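Local coordinates for malate dehydrogenase (Aeropyrum pernix, PDB 2D4A), which catalyses the reversible oxidation of (S)-malate to oxaloacetate with either NAD or NADP as cofactor, and can also oxidise tartrate, at the interface of chains A and B. Residues are numbered along the deposited sequence; one frame, centred on the assembly and turned at random. Chains: chain A/B, Malate dehydrogenase.

The interface of chains A and B. Residues chain A 22, 51-54; chain B 238, 240, 242.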
ATOM      1  N   GLY A  22      -0.482   5.105  -7.420  1.00 32.52           N
ATOM      2  CA  GLY A  22      -1.417   6.220  -7.367  1.00 33.29           C
ATOM      3  C   GLY A  22      -0.854   7.530  -6.817  1.00 34.25           C
ATOM      4  O   GLY A  22      -1.562   8.286  -6.153  1.00 34.41           O
ATOM      5  N   GLY A  51      -9.659   0.537  -8.073  1.00 25.16           N
ATOM      6  CA  GLY A  51     -10.163   1.649  -7.300  1.00 24.24           C
ATOM      7  C   GLY A  51      -9.137   2.739  -7.061  1.00 25.64           C
ATOM      8  O   GLY A  51      -9.187   3.416  -6.029  1.00 26.30           O
ATOM      9  N   VAL A  52      -8.238   2.832  -7.953  1.00 22.27           N
ATOM     10  CA  VAL A  52      -7.244   3.869  -7.827  1.00 23.55           C
ATOM     11  C   VAL A  52      -7.760   5.081  -8.587  1.00 25.26           C
ATOM     12  O   VAL A  52      -7.574   5.190  -9.797  1.00 25.89           O
ATOM     13  CB  VAL A  52      -5.881   3.419  -8.394  1.00 24.61           C
ATOM     14  CG1 VAL A  52      -4.836   4.426  -8.084  1.00 24.08           C
ATOM     15  CG2 VAL A  52      -5.466   2.104  -7.782  1.00 25.41           C
ATOM     16  N   ASP A  53      -8.283   6.026  -8.103  1.00 26.11           N
ATOM     17  CA  ASP A  53      -8.933   7.219  -8.540  1.00 27.34           C
ATOM     18  C   ASP A  53      -8.218   8.152  -9.455  1.00 27.42           C
ATOM     19  O   ASP A  53      -8.762   9.145 -10.014  1.00 29.65           O
ATOM     20  CB  ASP A  53      -9.514   7.971  -7.353  1.00 28.78           C
ATOM     21  CG  ASP A  53     -10.859   7.598  -6.858  1.00 27.76           C
ATOM     22  OD1 ASP A  53     -11.246   8.069  -5.752  1.00 29.37           O
ATOM     23  OD2 ASP A  53     -11.725   6.984  -7.557  1.00 28.04           O
ATOM     24  N   ILE A  54      -6.947   7.891  -9.716  1.00 30.13           N
ATOM     25  CA  ILE A  54      -6.191   8.857 -10.545  1.00 30.13           C
ATOM     26  C   ILE A  54      -6.777   9.020 -11.915  1.00 30.92           C
ATOM     27  O   ILE A  54      -7.448   8.126 -12.443  1.00 31.31           O
ATOM     28  CB  ILE A  54      -4.712   8.533 -10.524  1.00 28.62           C
ATOM     29  CG1 ILE A  54      -4.381   7.159 -11.101  1.00 28.54           C
ATOM     30  CG2 ILE A  54      -4.097   8.681  -9.123  1.00 28.32           C
ATOM     31  CD1 ILE A  54      -3.085   7.043 -11.858  1.00 24.28           C
TER
ATOM     32  N   ARG B 238      -6.554  13.571  -4.251  1.00 29.34           N
ATOM     33  CA  ARG B 238      -6.729  13.016  -5.580  1.00 29.49           C
ATOM     34  C   ARG B 238      -7.754  13.785  -6.387  1.00 30.78           C
ATOM     35  O   ARG B 238      -7.928  13.526  -7.581  1.00 32.34           O
ATOM     36  CB  ARG B 238      -7.170  11.546  -5.522  1.00 29.48           C
ATOM     37  CG  ARG B 238      -6.084  10.548  -5.157  1.00 30.74           C
ATOM     38  CD  ARG B 238      -6.515   9.121  -5.487  1.00 33.16           C
ATOM     39  NE  ARG B 238      -5.514   8.144  -5.065  1.00 35.01           N
ATOM     40  CZ  ARG B 238      -5.783   6.890  -4.714  1.00 36.88           C
ATOM     41  NH1 ARG B 238      -7.029   6.432  -4.731  1.00 35.01           N
ATOM     42  NH2 ARG B 238      -4.800   6.096  -4.319  1.00 40.54           N
ATOM     43  N   SER B 240     -10.732  13.323  -6.497  1.00 27.11           N
ATOM     44  CA  SER B 240     -11.468  12.212  -7.071  1.00 27.32           C
ATOM     45  C   SER B 240     -12.895  12.430  -7.393  1.00 27.36           C
ATOM     46  O   SER B 240     -13.453  11.757  -8.247  1.00 29.53           O
ATOM     47  CB  SER B 240     -11.389  11.034  -6.129  1.00 27.05           C
ATOM     48  OG  SER B 240     -11.901  11.474  -4.882  1.00 28.19           O
ATOM     49  N   ARG B 242     -15.412  11.842  -5.356  1.00 22.97           N
ATOM     50  CA  ARG B 242     -16.109  10.699  -4.779  1.00 22.19           C
ATOM     51  C   ARG B 242     -17.381  11.223  -4.128  1.00 22.15           C
ATOM     52  O   ARG B 242     -17.499  12.411  -3.789  1.00 22.21           O
ATOM     53  CB  ARG B 242     -15.264   9.997  -3.704  1.00 21.05           C
ATOM     54  CG  ARG B 242     -14.201   9.043  -4.229  1.00 23.64           C
ATOM     55  CD  ARG B 242     -12.894   9.138  -3.449  1.00 24.56           C
ATOM     56  NE  ARG B 242     -12.502   7.876  -2.835  1.00 27.82           N
ATOM     57  CZ  ARG B 242     -11.243   7.509  -2.598  1.00 29.75           C
ATOM     58  NH1 ARG B 242     -10.239   8.307  -2.927  1.00 29.47           N
ATOM     59  NH2 ARG B 242     -10.975   6.345  -2.022  1.00 30.83           N
TER
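Two subunits of this homotetrameric member of the LDH/MDH superfamily meet here mostly through loops, in a small patch repeated by the two-fold axis with the chains exchanged; the patch's centre lies about 32 Å from the active-site A:His172. Chain A offers the turn that follows helix 35-50 and leads into strand 56-59 of the NAD-binding domain, with A:Gly22 from the turn after helix 9-21; chain B offers the connection from helix 223-237 into strand 242-251. B:Arg238 has the most surface hidden by the partner. Its CB and CG serve as reach, CG lying anti to the carbonyl carbon (chi1 -75°), and the chain then runs extended as far as NE. CD packs on the CB of A:Asp53 at 3.7 Å. NE comes next, 4.1 Å from the carbonyl O of A:Gly22, too far for a hydrogen bond. At the tip, NH1 comes 3.6 Å from the amide N of A:Asp53, two donors and so no hydrogen bond. NH2 lies 4.1 Å from CG1 of A:Val52, an apolar branch set over one guanidinium face, towards its rim. Arginine's length suits this place, carrying the guanidinium past A:Asp53 to the backbone of the turn. A glycine at A:Gly51 suits the turn's positive phi of 76°.

A:Asp53, a short acid bringing negative charge to the arginines, turns its carboxylate aside from B:Arg238, towards B:Ser240 and B:Arg242. Its CG lies 3.6 Å from CB of B:Ser240, a short residue that fits against the carboxylate. OD1 forms a salt bridge with NH1 of B:Arg242 at 3.0 Å. B:Arg242 bends at chi2 and chi3. The two side chains cross obliquely, their planes 90° apart, and OD1 lies over the guanidinium's face, so the N-H groups point elsewhere and the attraction is one of charge without a hydrogen bond. An alanine in place of B:Arg242 would remove this guanidinium and would probably leave A:Asp53 less well balanced, since NH1 of B:Arg238 stays 4.6 Å from OD1. That second positive charge may still help stabilise the ionised acid.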